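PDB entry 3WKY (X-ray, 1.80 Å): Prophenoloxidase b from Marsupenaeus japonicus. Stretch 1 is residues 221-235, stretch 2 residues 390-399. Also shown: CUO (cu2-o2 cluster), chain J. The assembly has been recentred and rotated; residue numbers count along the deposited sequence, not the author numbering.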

# COMPACT_ATOMS: atom_id res chain seq x y z
N LEU A 221 -42.02 3.23 1.42
CA LEU A 221 -42.16 3.23 -0.03
C LEU A 221 -40.82 3.52 -0.70
O LEU A 221 -40.53 2.98 -1.76
N PHE A 222 -40.02 4.39 -0.08
CA PHE A 222 -38.65 4.63 -0.55
C PHE A 222 -37.89 3.30 -0.61
O PHE A 222 -37.35 2.93 -1.66
N TYR A 223 -37.89 2.57 0.50
CA TYR A 223 -37.33 1.22 0.51
C TYR A 223 -37.90 0.34 -0.60
O TYR A 223 -37.16 -0.28 -1.35
N TYR A 224 -39.23 0.29 -0.69
CA TYR A 224 -39.89 -0.71 -1.52
C TYR A 224 -39.67 -0.48 -3.01
O TYR A 224 -39.38 -1.41 -3.74
N MET A 225 -39.80 0.77 -3.46
CA MET A 225 -39.61 1.03 -4.87
C MET A 225 -38.16 0.72 -5.24
O MET A 225 -37.89 0.07 -6.25
N HIS A 226 -37.22 1.20 -4.43
CA HIS A 226 -35.82 0.97 -4.76
C HIS A 226 -35.39 -0.48 -4.66
O HIS A 226 -34.53 -0.93 -5.42
N HIS A 227 -36.01 -1.21 -3.74
CA HIS A 227 -35.76 -2.64 -3.64
C HIS A 227 -36.15 -3.32 -4.95
O HIS A 227 -35.44 -4.16 -5.47
N ASN A 228 -37.31 -2.95 -5.47
CA ASN A 228 -37.80 -3.52 -6.71
C ASN A 228 -36.95 -3.09 -7.90
O ASN A 228 -36.70 -3.89 -8.81
N LEU A 229 -36.50 -1.84 -7.89
CA LEU A 229 -35.61 -1.33 -8.92
C LEU A 229 -34.27 -2.10 -8.96
O LEU A 229 -33.81 -2.52 -10.02
N VAL A 230 -33.66 -2.29 -7.79
CA VAL A 230 -32.44 -3.10 -7.68
C VAL A 230 -32.66 -4.57 -8.07
O VAL A 230 -31.85 -5.16 -8.80
N ALA A 231 -33.75 -5.17 -7.59
CA ALA A 231 -34.03 -6.57 -7.90
C ALA A 231 -34.17 -6.78 -9.41
O ALA A 231 -33.59 -7.71 -9.97
N ARG A 232 -34.92 -5.91 -10.07
CA ARG A 232 -35.13 -6.04 -11.51
C ARG A 232 -33.85 -5.80 -12.30
O ARG A 232 -33.60 -6.45 -13.31
N TYR A 233 -33.02 -4.89 -11.81
CA TYR A 233 -31.73 -4.67 -12.43
C TYR A 233 -30.91 -5.95 -12.40
O TYR A 233 -30.31 -6.34 -13.41
N ASN A 234 -30.89 -6.61 -11.24
CA ASN A 234 -30.16 -7.86 -11.14
C ASN A 234 -30.71 -8.95 -12.06
O ASN A 234 -29.96 -9.78 -12.55
N MET A 235 -32.02 -8.97 -12.28
CA MET A 235 -32.57 -9.95 -13.19
C MET A 235 -32.10 -9.67 -14.60
O MET A 235 -31.86 -10.59 -15.39
N ASP A 390 -26.23 5.74 -14.35
CA ASP A 390 -24.86 5.46 -13.87
C ASP A 390 -24.83 4.09 -13.21
O ASP A 390 -25.64 3.82 -12.33
N PRO A 391 -23.89 3.21 -13.62
CA PRO A 391 -23.83 1.91 -12.92
C PRO A 391 -23.67 2.05 -11.40
O PRO A 391 -24.13 1.19 -10.65
N VAL A 392 -23.03 3.13 -10.95
CA VAL A 392 -22.84 3.29 -9.51
C VAL A 392 -24.16 3.56 -8.78
O VAL A 392 -24.25 3.36 -7.57
N PHE A 393 -25.18 4.01 -9.51
CA PHE A 393 -26.51 4.14 -8.90
C PHE A 393 -26.91 2.83 -8.23
O PHE A 393 -27.44 2.81 -7.10
N PHE A 394 -26.68 1.73 -8.93
CA PHE A 394 -27.14 0.45 -8.43
C PHE A 394 -26.21 -0.12 -7.37
O PHE A 394 -26.65 -0.88 -6.50
N ARG A 395 -24.94 0.26 -7.39
CA ARG A 395 -24.07 -0.12 -6.30
C ARG A 395 -24.47 0.65 -5.03
O ARG A 395 -24.47 0.09 -3.93
N TRP A 396 -24.82 1.92 -5.18
CA TRP A 396 -25.26 2.72 -4.05
C TRP A 396 -26.59 2.18 -3.51
O TRP A 396 -26.77 2.02 -2.30
N HIS A 397 -27.50 1.85 -4.41
CA HIS A 397 -28.79 1.33 -3.97
C HIS A 397 -28.77 -0.10 -3.48
O HIS A 397 -29.64 -0.50 -2.70
N LYS A 398 -27.79 -0.88 -3.91
CA LYS A 398 -27.60 -2.19 -3.30
C LYS A 398 -27.13 -2.00 -1.84
O LYS A 398 -27.58 -2.72 -0.96
N PHE A 399 -26.25 -1.03 -1.59
CA PHE A 399 -25.89 -0.71 -0.20
C PHE A 399 -27.14 -0.31 0.60
O PHE A 399 -27.37 -0.80 1.71

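Two largely buried helices cross at 125°, their axes 9.8 Å apart at closest approach; Val-230 CA and Phe-394 CA come nearest, 6.4 Å apart. No direct hydrogen bond joins them; aromatic packing, a shared copper cluster and two waters do the work.

At the cluster, His-226 and His-397 both point toward the opposing helix and both take chi1 m. His-226 NE2 binds CU1 at 2.2 Å and His-397 NE2 binds CU2 at 2.2 Å, each metal also having ligands elsewhere in the structure. The two imidazoles, bound to different coppers, lie nearly parallel (11°) but slid apart; His-226 CD2 sits over a face of His-397, 3.2 Å from its CE1. The chi1 m, chi2 86° setting of His-226 also lets ND1 donate to Phe-222 O, 2.8 Å away, one turn back, so the ring is held at both nitrogens. Phe-222 (t) and Phe-393 (t) start sideways, but their ends come nearer the partner helix. Phe-222 CZ lies 4.1 Å from His-397 CE1, while Phe-393 CE1 comes within 3.2 Å of cluster atom O2 and its CE2 meets Leu-229 CD2 at 3.7 Å.

Farther along, Tyr-233 (t) and Phe-394 (m) point toward each other's helices and stack face to face, centroids 3.7 Å apart. Leu-229 O and Val-230 CA lie at the Phe-394 ring edge; Leu-229, t,p, has CG 3.9 Å from Phe-394 CE1. Val-230 (t) points sideways, with CG2 3.6 Å from His-397 CB and CG1 4.1 Å from Lys-398 CD.

Water completes the polar links. One water donates to Pro-391 O, a backbone carbonyl, and hydrogen-bonds Tyr-233 OH, each at 2.7 Å. Another accepts from Asn-234 ND2 (2.8 Å) and Lys-398 NZ (3.0 Å), bridging two donors. The rule: fix the metal ligands, stack aromatics farther along the helices, and let water join the polar groups.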

# COMPACT_ATOMS: atom_id res chain seq x y z
CB LEU A 221 -43.20 4.26 -0.48
CG LEU A 221 -43.74 4.12 -1.90
CD1 LEU A 221 -44.66 2.89 -2.04
CD2 LEU A 221 -44.49 5.39 -2.32
CB PHE A 222 -37.94 5.63 0.36
CG PHE A 222 -36.47 5.78 0.05
CD1 PHE A 222 -36.06 6.43 -1.10
CD2 PHE A 222 -35.51 5.25 0.90
CE1 PHE A 222 -34.71 6.56 -1.40
CE2 PHE A 222 -34.14 5.38 0.62
CZ PHE A 222 -33.75 6.04 -0.53
CB TYR A 223 -37.58 0.54 1.86
CG TYR A 223 -37.72 -0.95 1.76
CD1 TYR A 223 -36.62 -1.76 1.46
CD2 TYR A 223 -38.95 -1.58 1.98
CE1 TYR A 223 -36.75 -3.15 1.36
CE2 TYR A 223 -39.09 -2.95 1.88
CZ TYR A 223 -37.98 -3.74 1.58
OH TYR A 223 -38.12 -5.11 1.49
CB TYR A 224 -41.39 -0.74 -1.22
CG TYR A 224 -42.10 -1.91 -1.86
CD1 TYR A 224 -41.72 -3.22 -1.58
CD2 TYR A 224 -43.16 -1.70 -2.74
CE1 TYR A 224 -42.40 -4.31 -2.15
CE2 TYR A 224 -43.84 -2.79 -3.32
CZ TYR A 224 -43.45 -4.08 -3.02
OH TYR A 224 -44.12 -5.15 -3.59
CB MET A 225 -39.99 2.47 -5.24
CG MET A 225 -39.80 2.78 -6.74
SD MET A 225 -38.07 3.09 -7.23
CE MET A 225 -38.02 4.87 -7.21
CB HIS A 226 -34.91 1.91 -3.96
CG HIS A 226 -35.08 3.34 -4.35
ND1 HIS A 226 -36.05 4.14 -3.78
CD2 HIS A 226 -34.46 4.08 -5.29
CE1 HIS A 226 -35.99 5.34 -4.34
NE2 HIS A 226 -35.05 5.32 -5.26
CB HIS A 227 -36.57 -3.28 -2.51
CG HIS A 227 -36.57 -4.77 -2.58
ND1 HIS A 227 -35.44 -5.51 -2.28
CD2 HIS A 227 -37.51 -5.65 -2.98
CE1 HIS A 227 -35.70 -6.79 -2.47
NE2 HIS A 227 -36.95 -6.91 -2.89
CB ASN A 228 -39.27 -3.14 -6.90
CG ASN A 228 -40.19 -4.09 -6.18
OD1 ASN A 228 -40.59 -5.09 -6.76
ND2 ASN A 228 -40.51 -3.79 -4.91
CB LEU A 229 -35.39 0.17 -8.67
CG LEU A 229 -34.44 0.98 -9.56
CD1 LEU A 229 -34.76 0.77 -11.04
CD2 LEU A 229 -34.61 2.44 -9.18
CB VAL A 230 -31.85 -3.02 -6.25
CG1 VAL A 230 -30.68 -4.00 -6.09
CG2 VAL A 230 -31.39 -1.57 -5.96
CB ALA A 231 -35.29 -7.04 -7.19
CB ARG A 232 -36.29 -5.15 -11.99
CG ARG A 232 -37.66 -5.80 -11.66
CD ARG A 232 -38.81 -4.84 -11.85
NE ARG A 232 -40.08 -5.53 -11.58
CZ ARG A 232 -40.81 -6.14 -12.51
NH1 ARG A 232 -40.41 -6.15 -13.78
NH2 ARG A 232 -41.94 -6.75 -12.16
CB TYR A 233 -31.00 -3.58 -11.67
CG TYR A 233 -29.64 -3.20 -12.21
CD1 TYR A 233 -29.48 -2.68 -13.50
CD2 TYR A 233 -28.51 -3.32 -11.40
CE1 TYR A 233 -28.22 -2.28 -13.97
CE2 TYR A 233 -27.24 -2.93 -11.86
CZ TYR A 233 -27.11 -2.41 -13.15
OH TYR A 233 -25.87 -2.02 -13.60
CB ASN A 234 -30.12 -8.38 -9.70
CG ASN A 234 -28.97 -7.80 -8.91
OD1 ASN A 234 -27.93 -7.40 -9.48
ND2 ASN A 234 -29.12 -7.77 -7.58
CB MET A 235 -34.10 -9.98 -13.11
CG MET A 235 -34.57 -10.25 -11.71
SD MET A 235 -36.36 -10.49 -11.59
CE MET A 235 -36.52 -10.14 -9.86
CB ASP A 390 -24.46 6.55 -12.87
CG ASP A 390 -22.96 6.60 -12.58
OD1 ASP A 390 -22.32 5.53 -12.50
OD2 ASP A 390 -22.43 7.72 -12.39
CB PRO A 391 -22.60 1.22 -13.54
CG PRO A 391 -21.80 2.37 -14.20
CD PRO A 391 -22.88 3.31 -14.69
CB VAL A 392 -21.78 4.36 -9.16
CG1 VAL A 392 -22.40 5.77 -9.11
CG2 VAL A 392 -21.14 4.03 -7.82
CB PHE A 393 -27.56 4.48 -9.96
CG PHE A 393 -28.96 4.58 -9.40
CD1 PHE A 393 -29.43 5.77 -8.87
CD2 PHE A 393 -29.79 3.45 -9.36
CE1 PHE A 393 -30.72 5.85 -8.33
CE2 PHE A 393 -31.08 3.51 -8.83
CZ PHE A 393 -31.54 4.72 -8.30
CB PHE A 394 -27.40 -0.51 -9.59
CG PHE A 394 -28.57 -0.09 -10.43
CD1 PHE A 394 -29.86 -0.53 -10.12
CD2 PHE A 394 -28.40 0.78 -11.51
CE1 PHE A 394 -30.96 -0.11 -10.88
CE2 PHE A 394 -29.48 1.20 -12.27
CZ PHE A 394 -30.77 0.74 -11.96
CB ARG A 395 -22.60 0.16 -6.66
CG ARG A 395 -22.09 -0.65 -7.88
CD ARG A 395 -20.55 -0.80 -7.84
NE ARG A 395 -20.15 -1.47 -6.60
CZ ARG A 395 -18.95 -1.36 -6.03
NH1 ARG A 395 -18.01 -0.59 -6.58
NH2 ARG A 395 -18.70 -2.01 -4.90
CB TRP A 396 -25.39 4.20 -4.45
CG TRP A 396 -25.70 5.10 -3.29
CD1 TRP A 396 -26.82 5.88 -3.14
CD2 TRP A 396 -24.90 5.31 -2.11
NE1 TRP A 396 -26.75 6.57 -1.94
CE2 TRP A 396 -25.59 6.24 -1.30
CE3 TRP A 396 -23.66 4.82 -1.68
CZ2 TRP A 396 -25.10 6.66 -0.05
CZ3 TRP A 396 -23.15 5.25 -0.44
CH2 TRP A 396 -23.87 6.17 0.35
CB HIS A 397 -29.91 1.60 -4.97
CG HIS A 397 -30.50 2.94 -4.75
ND1 HIS A 397 -31.43 3.17 -3.76
CD2 HIS A 397 -30.17 4.15 -5.25
CE1 HIS A 397 -31.70 4.46 -3.71
NE2 HIS A 397 -30.95 5.07 -4.60
CB LYS A 398 -26.62 -3.06 -4.09
CG LYS A 398 -26.43 -4.46 -3.49
CD LYS A 398 -27.70 -5.33 -3.66
CE LYS A 398 -27.50 -6.68 -2.99
NZ LYS A 398 -28.59 -7.66 -3.36
CB PHE A 399 -24.85 0.42 -0.13
CG PHE A 399 -24.86 1.18 1.18
CD1 PHE A 399 -24.51 0.55 2.36
CD2 PHE A 399 -25.22 2.52 1.21
CE1 PHE A 399 -24.53 1.24 3.58
CE2 PHE A 399 -25.25 3.21 2.41
CZ PHE A 399 -24.90 2.58 3.59
CU1 CUO J . -34.23 7.14 -6.14
CU2 CUO J . -30.97 7.25 -4.61
O1 CUO J . -32.85 7.81 -4.85
O2 CUO J . -32.12 7.92 -6.34
O HOH W 1 -24.30 -1.42 -11.46
O HOH W 2 -26.90 -8.09 -5.83